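Local atomic coordinates of proteasome accessory factor B/C (PafBC) (Paenarthrobacter aurescens, PDB entry 6SJ9), a protein that probably regulates transcription in the bacterial DNA damage response, combining winged helix-turn-helix modules with WYL domains. Residues L13-N17 with G470-R474; F58-M64 with A77-K83; R87-L93 with R421-E427. All coordinates share one frame; numbering follows the deposited sequence.

Interaction 1: L13-N17 with G470-R474; sequences LALLN and GEAAR. With K (potassium ion), chain C.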
ATOM      1  N   LEU A  13       6.884  10.780  23.990  1.00 46.90           N
ATOM      2  CA  LEU A  13       6.302   9.606  24.653  1.00 48.51           C
ATOM      3  C   LEU A  13       6.319   9.746  26.168  1.00 47.48           C
ATOM      4  O   LEU A  13       5.343   9.404  26.826  1.00 47.03           O
ATOM      5  CB  LEU A  13       7.041   8.337  24.242  1.00 47.07           C
ATOM      6  CG  LEU A  13       6.784   8.073  22.766  1.00 47.53           C
ATOM      7  CD1 LEU A  13       7.634   6.948  22.288  1.00 49.17           C
ATOM      8  CD2 LEU A  13       5.304   7.762  22.577  1.00 43.05           C
ATOM      9  N   ALA A  14       7.392  10.303  26.729  1.00 48.69           N
ATOM     10  CA  ALA A  14       7.476  10.479  28.177  1.00 47.99           C
ATOM     11  C   ALA A  14       6.377  11.394  28.694  1.00 49.28           C
ATOM     12  O   ALA A  14       5.806  11.164  29.771  1.00 50.98           O
ATOM     13  CB  ALA A  14       8.853  11.055  28.545  1.00 49.09           C
ATOM     14  N   LEU A  15       6.085  12.464  27.953  1.00 49.25           N
ATOM     15  CA  LEU A  15       5.053  13.378  28.409  1.00 51.67           C
ATOM     16  C   LEU A  15       3.664  12.819  28.186  1.00 50.45           C
ATOM     17  O   LEU A  15       2.752  13.100  28.981  1.00 51.78           O
ATOM     18  CB  LEU A  15       5.208  14.711  27.674  1.00 56.84           C
ATOM     19  CG  LEU A  15       6.553  15.403  27.844  1.00 58.28           C
ATOM     20  CD1 LEU A  15       6.553  16.686  27.053  1.00 62.01           C
ATOM     21  CD2 LEU A  15       6.803  15.658  29.323  1.00 60.92           C
ATOM     22  N   LEU A  16       3.508  11.982  27.157  1.00 47.10           N
ATOM     23  CA  LEU A  16       2.228  11.340  26.889  1.00 48.25           C
ATOM     24  C   LEU A  16       1.924  10.313  27.964  1.00 52.63           C
ATOM     25  O   LEU A  16       0.773  10.179  28.407  1.00 53.44           O
ATOM     26  CB  LEU A  16       2.273  10.698  25.497  1.00 47.08           C
ATOM     27  CG  LEU A  16       1.184  10.935  24.460  1.00 50.18           C
ATOM     28  CD1 LEU A  16       0.616  12.340  24.431  1.00 51.62           C
ATOM     29  CD2 LEU A  16       1.673  10.551  23.067  1.00 46.16           C
ATOM     30  N   ASN A  17       2.951   9.579  28.402  1.00 51.78           N
ATOM     31  CA  ASN A  17       2.719   8.490  29.346  1.00 58.58           C
ATOM     32  C   ASN A  17       2.208   9.000  30.681  1.00 65.19           C
ATOM     33  O   ASN A  17       1.259   8.440  31.238  1.00 74.86           O
ATOM     34  CB  ASN A  17       3.978   7.653  29.497  1.00 62.56           C
ATOM     35  CG  ASN A  17       4.201   6.808  28.287  1.00 63.68           C
ATOM     36  OD1 ASN A  17       3.237   6.424  27.625  1.00 64.36           O
ATOM     37  ND2 ASN A  17       5.454   6.549  27.947  1.00 65.89           N
ATOM     38  N   GLY A 470       0.961   6.352  20.791  1.00 51.02           N
ATOM     39  CA  GLY A 470       1.443   6.281  22.170  1.00 50.03           C
ATOM     40  C   GLY A 470       2.633   5.337  22.334  1.00 47.91           C
ATOM     41  O   GLY A 470       3.413   5.085  21.408  1.00 47.57           O
ATOM     42  N   GLU A 471       2.730   4.733  23.521  1.00 50.77           N
ATOM     43  CA  GLU A 471       3.907   3.920  23.855  1.00 55.49           C
ATOM     44  C   GLU A 471       4.119   2.766  22.871  1.00 52.77           C
ATOM     45  O   GLU A 471       5.257   2.326  22.695  1.00 56.74           O
ATOM     46  CB  GLU A 471       3.759   3.404  25.306  1.00 62.63           C
ATOM     47  CG  GLU A 471       4.947   2.620  25.926  1.00 68.42           C
ATOM     48  CD  GLU A 471       6.291   3.353  25.967  1.00 69.55           C
ATOM     49  OE1 GLU A 471       6.346   4.601  25.881  1.00 68.20           O
ATOM     50  OE2 GLU A 471       7.312   2.640  26.083  1.00 69.48           O
ATOM     51  N   ALA A 472       3.065   2.298  22.195  1.00 49.19           N
ATOM     52  CA  ALA A 472       3.206   1.299  21.142  1.00 51.22           C
ATOM     53  C   ALA A 472       4.124   1.774  20.009  1.00 53.39           C
ATOM     54  O   ALA A 472       4.657   0.947  19.267  1.00 51.76           O
ATOM     55  CB  ALA A 472       1.835   0.953  20.570  1.00 51.84           C
ATOM     56  N   ALA A 473       4.326   3.085  19.870  1.00 51.45           N
ATOM     57  CA  ALA A 473       5.245   3.600  18.864  1.00 48.14           C
ATOM     58  C   ALA A 473       6.670   3.125  19.102  1.00 47.69           C
ATOM     59  O   ALA A 473       7.469   3.064  18.164  1.00 46.97           O
ATOM     60  CB  ALA A 473       5.227   5.132  18.862  1.00 45.36           C
ATOM     61  N   ARG A 474       7.042   2.878  20.352  1.00 51.94           N
ATOM     62  CA  ARG A 474       8.447   2.562  20.622  1.00 57.39           C
ATOM     63  C   ARG A 474       8.859   1.285  19.907  1.00 57.65           C
ATOM     64  O   ARG A 474       9.919   1.232  19.278  1.00 64.21           O
ATOM     65  CB  ARG A 474       8.710   2.468  22.126  1.00 61.50           C
ATOM     66  CG  ARG A 474      10.198   2.738  22.432  1.00 65.86           C
ATOM     67  CD  ARG A 474      10.514   2.759  23.936  1.00 68.00           C
ATOM     68  NE  ARG A 474       9.609   3.614  24.699  1.00 66.19           N
ATOM     69  CZ  ARG A 474       9.795   4.917  24.911  1.00 65.85           C
ATOM     70  NH1 ARG A 474      10.864   5.539  24.426  1.00 64.25           N
ATOM     71  NH2 ARG A 474       8.903   5.600  25.616  1.00 64.52           N
TER
HETATM   72  K     K C 701      -0.653  12.120  29.388  1.00 52.89           K
HETATM   73  O   HOH W   1       1.335   6.145  25.691  1.00 57.01           O
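Asn17, on the last turn of helix 2-17, meets Glu471 through its side-chain amide: Asn17 ND2 donates to Glu471 OE1 over 3.0 Å, and the N-H...O angle of 162° marks a fairly straight bond. The oxygen lies almost in the amide plane, but the amide comes down on it from above the carboxylate, 49° out of that plane. Arg474 comes from the syn side: its NH2 uses the syn lone pair of Glu471 OE1 at 2.8 Å, and its NE meets Glu471 OE2 at 2.9 Å, tilted out of the carboxylate plane, a side-on grip.

Leu13 supplies the apolar half. Its CD1 sits over one face of the Arg474 guanidinium, displaced toward the rim; Leu13 CB comes to 3.6 Å from Arg474 NH2, and Leu13 CD2 to 3.5 Å from Gly470 O.

A water joins the other end of the amide to the backbone, giving a hydrogen to Asn17 OD1 (2.7 Å) and accepting one from Glu471 N. Bonds at both ends are consistent with this orientation. The bend of the Glu471 chain at chi2 (57°) brings the carboxylate to the arginine. Further out, the contact docks the last turn of helix 2-17 on the turn between helices 457-469 and 472-476, where Gly470 has positive phi; Thr466 also touches Leu13, and Leu16 O binds the potassium ion at 2.6 Å.

The charge of Glu471 is probably balanced largely by Arg474 within its own segment, and a neutral amide makes the bond across. Two donors on one oxygen would probably favour the ionised carboxylate.

Interaction 2: F58-M64 with A77-K83; sequences FEIETLM and ARYRIGK. With K (potassium ion), chain C.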
ATOM      1  N   PHE A  58       1.769  19.453  19.102  1.00 55.31           N
ATOM      2  CA  PHE A  58       1.687  18.924  20.461  1.00 54.56           C
ATOM      3  C   PHE A  58       1.877  20.054  21.466  1.00 64.14           C
ATOM      4  O   PHE A  58       2.925  20.705  21.483  1.00 69.14           O
ATOM      5  CB  PHE A  58       2.723  17.834  20.707  1.00 48.30           C
ATOM      6  CG  PHE A  58       2.565  16.663  19.796  1.00 50.69           C
ATOM      7  CD1 PHE A  58       1.524  15.780  19.981  1.00 49.35           C
ATOM      8  CD2 PHE A  58       3.460  16.448  18.746  1.00 47.89           C
ATOM      9  CE1 PHE A  58       1.338  14.712  19.100  1.00 50.45           C
ATOM     10  CE2 PHE A  58       3.292  15.367  17.879  1.00 45.92           C
ATOM     11  CZ  PHE A  58       2.234  14.509  18.055  1.00 46.85           C
ATOM     12  N   GLU A  59       0.867  20.312  22.276  1.00 67.38           N
ATOM     13  CA  GLU A  59       0.962  21.364  23.282  1.00 73.47           C
ATOM     14  C   GLU A  59       1.323  20.750  24.632  1.00 67.94           C
ATOM     15  O   GLU A  59       0.573  19.937  25.191  1.00 64.07           O
ATOM     16  CB  GLU A  59      -0.314  22.202  23.384  1.00 86.32           C
ATOM     17  CG  GLU A  59      -1.663  21.457  23.367  1.00 95.27           C
ATOM     18  CD  GLU A  59      -2.879  22.426  23.474  1.00104.53           C
ATOM     19  OE1 GLU A  59      -2.729  23.501  24.118  1.00106.63           O
ATOM     20  OE2 GLU A  59      -3.970  22.122  22.919  1.00106.66           O
ATOM     21  N   ILE A  60       2.514  21.093  25.102  1.00 65.59           N
ATOM     22  CA  ILE A  60       3.010  20.662  26.396  1.00 69.60           C
ATOM     23  C   ILE A  60       2.359  21.510  27.482  1.00 75.91           C
ATOM     24  O   ILE A  60       2.558  22.725  27.533  1.00 81.49           O
ATOM     25  CB  ILE A  60       4.535  20.780  26.446  1.00 68.42           C
ATOM     26  CG1 ILE A  60       5.139  19.923  25.329  1.00 67.13           C
ATOM     27  CG2 ILE A  60       5.053  20.442  27.867  1.00 63.32           C
ATOM     28  CD1 ILE A  60       6.603  20.070  25.211  1.00 67.73           C
ATOM     29  N   GLU A  61       1.593  20.880  28.356  1.00 75.58           N
ATOM     30  CA  GLU A  61       1.008  21.610  29.464  1.00 75.17           C
ATOM     31  C   GLU A  61       1.976  21.603  30.637  1.00 75.54           C
ATOM     32  O   GLU A  61       2.669  20.613  30.913  1.00 71.43           O
ATOM     33  CB  GLU A  61      -0.375  21.095  29.870  1.00 76.23           C
ATOM     34  CG  GLU A  61      -0.478  19.796  30.587  1.00 80.51           C
ATOM     35  CD  GLU A  61      -1.875  19.601  31.210  1.00 86.22           C
ATOM     36  OE1 GLU A  61      -2.423  20.549  31.819  1.00 89.78           O
ATOM     37  OE2 GLU A  61      -2.426  18.492  31.094  1.00 87.21           O
ATOM     38  N   THR A  62       2.048  22.744  31.294  1.00 80.32           N
ATOM     39  CA  THR A  62       2.850  22.946  32.485  1.00 84.63           C
ATOM     40  C   THR A  62       1.903  23.025  33.669  1.00 90.31           C
ATOM     41  O   THR A  62       0.932  23.783  33.639  1.00 92.83           O
ATOM     42  CB  THR A  62       3.689  24.214  32.387  1.00 85.57           C
ATOM     43  OG1 THR A  62       4.554  24.114  31.256  1.00 82.55           O
ATOM     44  CG2 THR A  62       4.513  24.394  33.665  1.00 87.60           C
ATOM     45  N   LEU A  63       2.163  22.200  34.678  1.00 95.94           N
ATOM     46  CA  LEU A  63       1.406  22.196  35.923  1.00106.38           C
ATOM     47  C   LEU A  63       2.401  22.569  37.005  1.00117.93           C
ATOM     48  O   LEU A  63       3.444  21.918  37.130  1.00117.12           O
ATOM     49  CB  LEU A  63       0.862  20.793  36.217  1.00101.54           C
ATOM     50  CG  LEU A  63       0.131  19.987  35.136  1.00 98.81           C
ATOM     51  CD1 LEU A  63      -0.206  18.595  35.655  1.00 96.61           C
ATOM     52  CD2 LEU A  63      -1.104  20.680  34.582  1.00100.65           C
HETATM   53  N   MSE A  64       2.108  23.628  37.758  1.00131.84           N
HETATM   54  CA  MSE A  64       3.042  24.042  38.810  1.00143.06           C
HETATM   55  C   MSE A  64       2.389  24.750  39.994  1.00143.06           C
HETATM   56  O   MSE A  64       1.277  25.267  39.879  1.00145.11           O
HETATM   57  CB  MSE A  64       4.133  24.946  38.221  1.00158.97           C
HETATM   58  CG  MSE A  64       3.716  26.395  38.010  1.00174.14           C
HETATM   59 SE   MSE A  64       5.185  27.533  37.381  1.00184.70          SE
HETATM   60  CE  MSE A  64       4.491  29.283  37.918  1.00194.96           C
ATOM     61  N   ALA A  77       8.005  22.872  38.369  1.00127.21           N
ATOM     62  CA  ALA A  77       7.001  22.609  37.351  1.00112.28           C
ATOM     63  C   ALA A  77       7.019  21.152  36.907  1.00 96.34           C
ATOM     64  O   ALA A  77       8.061  20.490  36.895  1.00 91.96           O
ATOM     65  CB  ALA A  77       7.209  23.516  36.139  1.00104.30           C
ATOM     66  N   ARG A  78       5.829  20.657  36.571  1.00 83.63           N
ATOM     67  CA  ARG A  78       5.610  19.334  35.998  1.00 78.82           C
ATOM     68  C   ARG A  78       4.971  19.493  34.612  1.00 73.04           C
ATOM     69  O   ARG A  78       4.190  20.424  34.384  1.00 73.87           O
ATOM     70  CB  ARG A  78       4.781  18.472  36.948  1.00 84.18           C
ATOM     71  CG  ARG A  78       5.357  18.520  38.369  1.00 91.84           C
ATOM     72  CD  ARG A  78       4.374  18.085  39.433  1.00 98.68           C
ATOM     73  NE  ARG A  78       4.068  16.660  39.302  1.00101.04           N
ATOM     74  CZ  ARG A  78       4.709  15.687  39.952  1.00102.36           C
ATOM     75  NH1 ARG A  78       5.704  15.970  40.791  1.00101.84           N
ATOM     76  NH2 ARG A  78       4.353  14.421  39.753  1.00102.50           N
ATOM     77  N   TYR A  79       5.344  18.624  33.672  1.00 65.62           N
ATOM     78  CA  TYR A  79       4.929  18.744  32.274  1.00 64.90           C
ATOM     79  C   TYR A  79       4.229  17.485  31.777  1.00 62.90           C
ATOM     80  O   TYR A  79       4.566  16.375  32.195  1.00 65.94           O
ATOM     81  CB  TYR A  79       6.119  19.009  31.356  1.00 58.58           C
ATOM     82  CG  TYR A  79       6.954  20.202  31.717  1.00 61.03           C
ATOM     83  CD1 TYR A  79       6.609  21.478  31.279  1.00 61.85           C
ATOM     84  CD2 TYR A  79       8.097  20.062  32.500  1.00 61.43           C
ATOM     85  CE1 TYR A  79       7.388  22.571  31.591  1.00 64.86           C
ATOM     86  CE2 TYR A  79       8.880  21.178  32.837  1.00 66.37           C
ATOM     87  CZ  TYR A  79       8.520  22.423  32.370  1.00 69.97           C
ATOM     88  OH  TYR A  79       9.286  23.539  32.696  1.00 78.44           O
ATOM     89  N   ARG A  80       3.252  17.659  30.889  1.00 60.04           N
ATOM     90  CA  ARG A  80       2.586  16.501  30.299  1.00 60.98           C
ATOM     91  C   ARG A  80       1.913  16.894  28.996  1.00 58.65           C
ATOM     92  O   ARG A  80       1.674  18.072  28.716  1.00 55.97           O
ATOM     93  CB  ARG A  80       1.556  15.874  31.236  1.00 66.66           C
ATOM     94  CG  ARG A  80       0.248  16.556  31.259  1.00 71.34           C
ATOM     95  CD  ARG A  80      -0.694  15.885  32.257  1.00 75.00           C
ATOM     96  NE  ARG A  80      -1.925  16.668  32.395  1.00 79.37           N
ATOM     97  CZ  ARG A  80      -2.966  16.327  33.151  1.00 83.75           C
ATOM     98  NH1 ARG A  80      -2.941  15.199  33.859  1.00 83.08           N
ATOM     99  NH2 ARG A  80      -4.030  17.126  33.201  1.00 87.84           N
ATOM    100  N   ILE A  81       1.648  15.885  28.193  1.00 52.74           N
ATOM    101  CA  ILE A  81       0.937  16.016  26.938  1.00 57.42           C
ATOM    102  C   ILE A  81      -0.257  15.064  26.959  1.00 58.04           C
ATOM    103  O   ILE A  81      -0.154  13.936  27.458  1.00 57.33           O
ATOM    104  CB  ILE A  81       1.859  15.672  25.736  1.00 58.97           C
ATOM    105  CG1 ILE A  81       3.030  16.640  25.611  1.00 50.45           C
ATOM    106  CG2 ILE A  81       1.060  15.692  24.444  1.00 60.81           C
ATOM    107  CD1 ILE A  81       3.996  16.271  24.478  1.00 52.74           C
ATOM    108  N   GLY A  82      -1.376  15.509  26.394  1.00 59.01           N
ATOM    109  CA  GLY A  82      -2.556  14.687  26.308  1.00 60.71           C
ATOM    110  C   GLY A  82      -3.376  14.625  27.566  1.00 64.68           C
ATOM    111  O   GLY A  82      -4.308  13.821  27.633  1.00 65.18           O
ATOM    112  N   LYS A  83      -3.020  15.401  28.586  1.00 69.85           N
ATOM    113  CA  LYS A  83      -3.783  15.492  29.828  1.00 76.24           C
ATOM    114  C   LYS A  83      -3.849  14.100  30.444  1.00 76.67           C
ATOM    115  O   LYS A  83      -2.779  13.521  30.693  1.00 73.37           O
ATOM    116  CB  LYS A  83      -5.118  16.190  29.559  1.00 84.14           C
ATOM    117  CG  LYS A  83      -4.954  17.641  29.036  1.00 87.23           C
ATOM    118  CD  LYS A  83      -6.286  18.315  28.712  1.00 92.05           C
ATOM    119  CE  LYS A  83      -7.000  18.691  30.014  1.00101.42           C
ATOM    120  NZ  LYS A  83      -8.450  18.996  29.838  1.00105.75           N
TER
HETATM  121  K     K C 701      -0.653  12.120  29.388  1.00 52.89           K
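Tyr79 lies alongside Thr62, the two side chains pointing the same way from a non-hydrogen-bonded antiparallel pair. From its CB outward, Tyr79 first meets the Glu61 carbonyl oxygen and Ile60 CG2, the latter 3.9 Å from CB. Next along the ring, Tyr79 CD1 comes to 3.3 Å from Thr62 OG1, and Tyr79 CE1 to 3.2 Å from the same hydroxyl, with Thr62 CG2 also close by. The Tyr79 first torsion (chi1 -55°), with CG opposite the carbonyl carbon, places ring atoms CD1 and CE1 beside Thr62. Beyond these contacts, the ring packs edge-to-face with Phe46.

On either side of this pair stand hydrogen-bonded ones: Glu61 N to Arg80 O is 2.8 Å, and Leu63 N to Arg78 O is 2.7 Å and practically straight at 179°. The sheet face opposite Tyr79 carries Glu61, Leu63, Arg78 and Arg80. Glu61 and Arg80 form a salt bridge there, though the carboxylate is modelled too close to the arginine for its details to be trusted.

The strand axes run at 150° to each other in a hairpin whose 78-80 strand lies between 22-23 and 61-63, consistent with the wing of a winged helix-turn-helix. Past it, Ile81 O (2.7 Å) and Lys83 O (2.9 Å) bind the potassium ion, while Ile60 and Ile81 pack against Leu15 of helix 2-17, and Ile60 also reaches Leu53 of helix 39-55.

Interaction 3: R87-L93 with R421-E427; sequences RLPDVSL and RPVRFSE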
ATOM      1  N   ARG A  87      -2.433   8.780  24.456  1.00 51.29           N
ATOM      2  CA  ARG A  87      -2.408   8.857  22.993  1.00 54.82           C
ATOM      3  C   ARG A  87      -3.019  10.180  22.555  1.00 55.11           C
ATOM      4  O   ARG A  87      -3.775  10.786  23.302  1.00 55.44           O
ATOM      5  CB  ARG A  87      -3.253   7.765  22.274  1.00 55.87           C
ATOM      6  CG  ARG A  87      -2.814   6.387  22.388  1.00 56.94           C
ATOM      7  CD  ARG A  87      -3.415   5.506  21.281  1.00 61.85           C
ATOM      8  NE  ARG A  87      -4.874   5.540  21.094  1.00 61.30           N
ATOM      9  CZ  ARG A  87      -5.519   5.956  19.998  1.00 56.81           C
ATOM     10  NH1 ARG A  87      -4.886   6.429  18.907  1.00 49.57           N
ATOM     11  NH2 ARG A  87      -6.835   5.878  19.983  1.00 55.66           N
ATOM     12  N   LEU A  88      -2.636  10.658  21.363  1.00 53.58           N
ATOM     13  CA  LEU A  88      -3.343  11.754  20.684  1.00 53.80           C
ATOM     14  C   LEU A  88      -3.830  11.243  19.329  1.00 52.70           C
ATOM     15  O   LEU A  88      -3.128  11.357  18.314  1.00 53.79           O
ATOM     16  CB  LEU A  88      -2.426  12.965  20.550  1.00 53.18           C
ATOM     17  CG  LEU A  88      -2.272  13.671  21.914  1.00 55.52           C
ATOM     18  CD1 LEU A  88      -1.144  14.658  21.852  1.00 54.56           C
ATOM     19  CD2 LEU A  88      -3.544  14.395  22.390  1.00 57.21           C
ATOM     20  N   PRO A  89      -5.048  10.706  19.255  1.00 52.69           N
ATOM     21  CA  PRO A  89      -5.496  10.038  18.015  1.00 49.15           C
ATOM     22  C   PRO A  89      -5.669  10.965  16.830  1.00 49.46           C
ATOM     23  O   PRO A  89      -5.657  10.480  15.669  1.00 48.08           O
ATOM     24  CB  PRO A  89      -6.860   9.436  18.411  1.00 49.89           C
ATOM     25  CG  PRO A  89      -6.883   9.457  19.877  1.00 53.03           C
ATOM     26  CD  PRO A  89      -6.018  10.576  20.347  1.00 52.21           C
ATOM     27  N   ASP A  90      -5.832  12.274  17.071  1.00 45.96           N
ATOM     28  CA  ASP A  90      -6.206  13.234  16.027  1.00 50.04           C
ATOM     29  C   ASP A  90      -4.974  14.007  15.578  1.00 48.74           C
ATOM     30  O   ASP A  90      -4.277  14.600  16.413  1.00 50.11           O
ATOM     31  CB  ASP A  90      -7.274  14.223  16.526  1.00 57.39           C
ATOM     32  CG  ASP A  90      -8.530  13.526  16.982  1.00 64.12           C
ATOM     33  OD1 ASP A  90      -9.000  13.810  18.103  1.00 72.78           O
ATOM     34  OD2 ASP A  90      -9.045  12.682  16.237  1.00 68.21           O
ATOM     35  N   VAL A  91      -4.679  13.965  14.279  1.00 49.43           N
ATOM     36  CA  VAL A  91      -3.544  14.690  13.712  1.00 48.54           C
ATOM     37  C   VAL A  91      -4.029  15.441  12.478  1.00 50.24           C
ATOM     38  O   VAL A  91      -4.973  15.022  11.805  1.00 52.58           O
ATOM     39  CB  VAL A  91      -2.343  13.768  13.338  1.00 45.84           C
ATOM     40  CG1 VAL A  91      -1.931  12.824  14.501  1.00 45.09           C
ATOM     41  CG2 VAL A  91      -2.628  12.958  12.099  1.00 44.84           C
ATOM     42  N   SER A  92      -3.403  16.574  12.197  1.00 50.97           N
ATOM     43  CA  SER A  92      -3.672  17.323  10.984  1.00 54.60           C
ATOM     44  C   SER A  92      -2.505  17.140  10.056  1.00 50.74           C
ATOM     45  O   SER A  92      -1.369  17.441  10.430  1.00 51.73           O
ATOM     46  CB  SER A  92      -3.871  18.803  11.256  1.00 57.61           C
ATOM     47  OG  SER A  92      -4.811  18.923  12.280  1.00 61.45           O
ATOM     48  N   LEU A  93      -2.782  16.684   8.845  1.00 48.03           N
ATOM     49  CA  LEU A  93      -1.724  16.323   7.923  1.00 47.37           C
ATOM     50  C   LEU A  93      -1.699  17.298   6.765  1.00 50.39           C
ATOM     51  O   LEU A  93      -2.749  17.693   6.264  1.00 50.22           O
ATOM     52  CB  LEU A  93      -1.926  14.889   7.403  1.00 51.40           C
ATOM     53  CG  LEU A  93      -1.809  13.804   8.479  1.00 53.65           C
ATOM     54  CD1 LEU A  93      -1.972  12.412   7.890  1.00 53.02           C
ATOM     55  CD2 LEU A  93      -0.461  13.946   9.184  1.00 49.99           C
ATOM     56  N   ARG A 421      -6.655  18.511   6.774  1.00111.95           N
ATOM     57  CA  ARG A 421      -7.728  17.582   7.074  1.00111.15           C
ATOM     58  C   ARG A 421      -7.390  16.818   8.345  1.00104.16           C
ATOM     59  O   ARG A 421      -6.350  16.150   8.391  1.00103.26           O
ATOM     60  CB  ARG A 421      -7.940  16.650   5.885  1.00114.52           C
ATOM     61  CG  ARG A 421      -7.370  17.255   4.598  1.00117.71           C
ATOM     62  CD  ARG A 421      -7.874  16.604   3.322  1.00120.27           C
ATOM     63  NE  ARG A 421      -9.321  16.779   3.165  1.00124.37           N
ATOM     64  CZ  ARG A 421     -10.009  16.473   2.065  1.00126.04           C
ATOM     65  NH1 ARG A 421     -11.322  16.655   2.039  1.00127.96           N
ATOM     66  NH2 ARG A 421      -9.388  15.980   0.995  1.00123.91           N
ATOM     67  N   PRO A 422      -8.202  16.911   9.403  1.00 98.58           N
ATOM     68  CA  PRO A 422      -7.870  16.137  10.599  1.00 89.59           C
ATOM     69  C   PRO A 422      -8.212  14.692  10.314  1.00 80.74           C
ATOM     70  O   PRO A 422      -9.129  14.376   9.552  1.00 83.35           O
ATOM     71  CB  PRO A 422      -8.775  16.732  11.686  1.00 92.68           C
ATOM     72  CG  PRO A 422      -9.118  18.098  11.175  1.00 95.92           C
ATOM     73  CD  PRO A 422      -9.221  17.939   9.678  1.00 97.56           C
ATOM     74  N   VAL A 423      -7.397  13.818  10.858  1.00 67.05           N
ATOM     75  CA  VAL A 423      -7.593  12.398  10.713  1.00 61.76           C
ATOM     76  C   VAL A 423      -7.447  11.769  12.084  1.00 60.55           C
ATOM     77  O   VAL A 423      -6.601  12.198  12.876  1.00 57.55           O
ATOM     78  CB  VAL A 423      -6.550  11.802   9.731  1.00 61.33           C
ATOM     79  CG1 VAL A 423      -6.635  10.272   9.720  1.00 59.05           C
ATOM     80  CG2 VAL A 423      -6.691  12.416   8.342  1.00 60.82           C
ATOM     81  N   ARG A 424      -8.292  10.789  12.372  1.00 58.41           N
ATOM     82  CA  ARG A 424      -8.222  10.044  13.602  1.00 55.99           C
ATOM     83  C   ARG A 424      -7.620   8.698  13.257  1.00 55.09           C
ATOM     84  O   ARG A 424      -8.024   8.079  12.276  1.00 60.15           O
ATOM     85  CB  ARG A 424      -9.597   9.879  14.239  1.00 59.21           C
ATOM     86  CG  ARG A 424      -9.577   9.006  15.484  1.00 60.41           C
ATOM     87  CD  ARG A 424     -10.791   9.239  16.365  1.00 63.71           C
ATOM     88  NE  ARG A 424     -10.914  10.656  16.682  1.00 69.15           N
ATOM     89  CZ  ARG A 424     -11.742  11.154  17.613  1.00 75.37           C
ATOM     90  NH1 ARG A 424     -11.806  12.464  17.836  1.00 75.33           N
ATOM     91  NH2 ARG A 424     -12.506  10.339  18.330  1.00 77.65           N
ATOM     92  N   PHE A 425      -6.662   8.253  14.046  1.00 52.61           N
ATOM     93  CA  PHE A 425      -6.109   6.920  13.931  1.00 51.75           C
ATOM     94  C   PHE A 425      -6.306   6.217  15.255  1.00 48.88           C
ATOM     95  O   PHE A 425      -6.045   6.794  16.307  1.00 51.22           O
ATOM     96  CB  PHE A 425      -4.618   6.936  13.579  1.00 50.23           C
ATOM     97  CG  PHE A 425      -4.311   7.497  12.214  1.00 46.79           C
ATOM     98  CD1 PHE A 425      -4.420   6.711  11.076  1.00 45.79           C
ATOM     99  CD2 PHE A 425      -3.904   8.800  12.072  1.00 46.16           C
ATOM    100  CE1 PHE A 425      -4.116   7.231   9.788  1.00 42.21           C
ATOM    101  CE2 PHE A 425      -3.596   9.330  10.813  1.00 44.85           C
ATOM    102  CZ  PHE A 425      -3.695   8.548   9.677  1.00 45.52           C
ATOM    103  N   SER A 426      -6.707   4.958  15.205  1.00 49.23           N
ATOM    104  CA  SER A 426      -6.612   4.138  16.400  1.00 50.42           C
ATOM    105  C   SER A 426      -5.139   3.804  16.695  1.00 53.39           C
ATOM    106  O   SER A 426      -4.229   4.000  15.861  1.00 52.61           O
ATOM    107  CB  SER A 426      -7.391   2.841  16.202  1.00 55.72           C
ATOM    108  OG  SER A 426      -6.852   2.112  15.073  1.00 58.83           O
ATOM    109  N   GLU A 427      -4.918   3.233  17.880  1.00 46.68           N
ATOM    110  CA  GLU A 427      -3.589   2.789  18.249  1.00 50.42           C
ATOM    111  C   GLU A 427      -3.035   1.818  17.210  1.00 55.74           C
ATOM    112  O   GLU A 427      -1.899   1.972  16.747  1.00 53.40           O
ATOM    113  CB  GLU A 427      -3.619   2.167  19.645  1.00 49.97           C
ATOM    114  CG  GLU A 427      -2.239   1.703  20.113  1.00 54.06           C
ATOM    115  CD  GLU A 427      -2.218   1.206  21.547  1.00 60.59           C
ATOM    116  OE1 GLU A 427      -3.196   1.406  22.269  1.00 64.49           O
ATOM    117  OE2 GLU A 427      -1.217   0.610  21.963  1.00 63.66           O
TER
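Val91 and Val423 form a hydrogen-bonded antiparallel pair, Val91 N to Val423 O at 3.0 Å and Val423 N to Val91 O at 2.9 Å, in a two-stranded ribbon whose axes approach to 4.6 Å. Just beyond the strands, Phe425 N also bonds to Pro89 O.

On one face, Asp90 and Arg424 lie side by side. Arg424 NE gives the main bond of their salt bridge, 2.8 Å to the syn lone pair of Asp90 OD2; the bonds from Arg424 NH1 are weak. Carboxylate and guanidinium are 42° from coplanar, which fits this uneven grip. Val91 and Val423 point to the other face, where Val91 CG2 meets the edge of the Phe425 ring, 4.0 Å from Phe425 CE2, while Val423 CG1 covers part of a ring face.

Beyond the strands, the Arg87 chain turns at chi3 (-52°), and its NH1 bonds to Phe425 O (2.9 Å), close to the guanidinium plane, and also to Ala468 O. Glu427 N lies over one face of the same group.

The ribbon ties the link after strand 78-80 to the entry of helix 427-441, where Ser426 is the N-cap. It rests on helix 457-469 through Val91, Leu93 and Phe425, and on Leu101 of helix 95-118.

In the fold
Interactions 1 and 2 meet at the potassium ion: Leu16 O comes from the first, Ile81 O and Lys83 O from the second, and Thr18 and Ser85 complete the site. Their centres lie about 14 Å apart, and a probable hydrogen bond from Ile81 N to Leu15 O (3.1 Å) joins hairpin to helix directly. Leu88 brings in interaction 3, about 15 Å from interaction 1 and 19 Å from interaction 2 between centres. Leu88 CD1 packs 3.4 Å from Phe58 CD1 and 3.9 Å from Leu16 CD1. Ala472 CB also lies 3.4 Å from Glu427 OE2. Interactions 1 and 3 join the N-terminal region to segments more than 300 residues later in the chain.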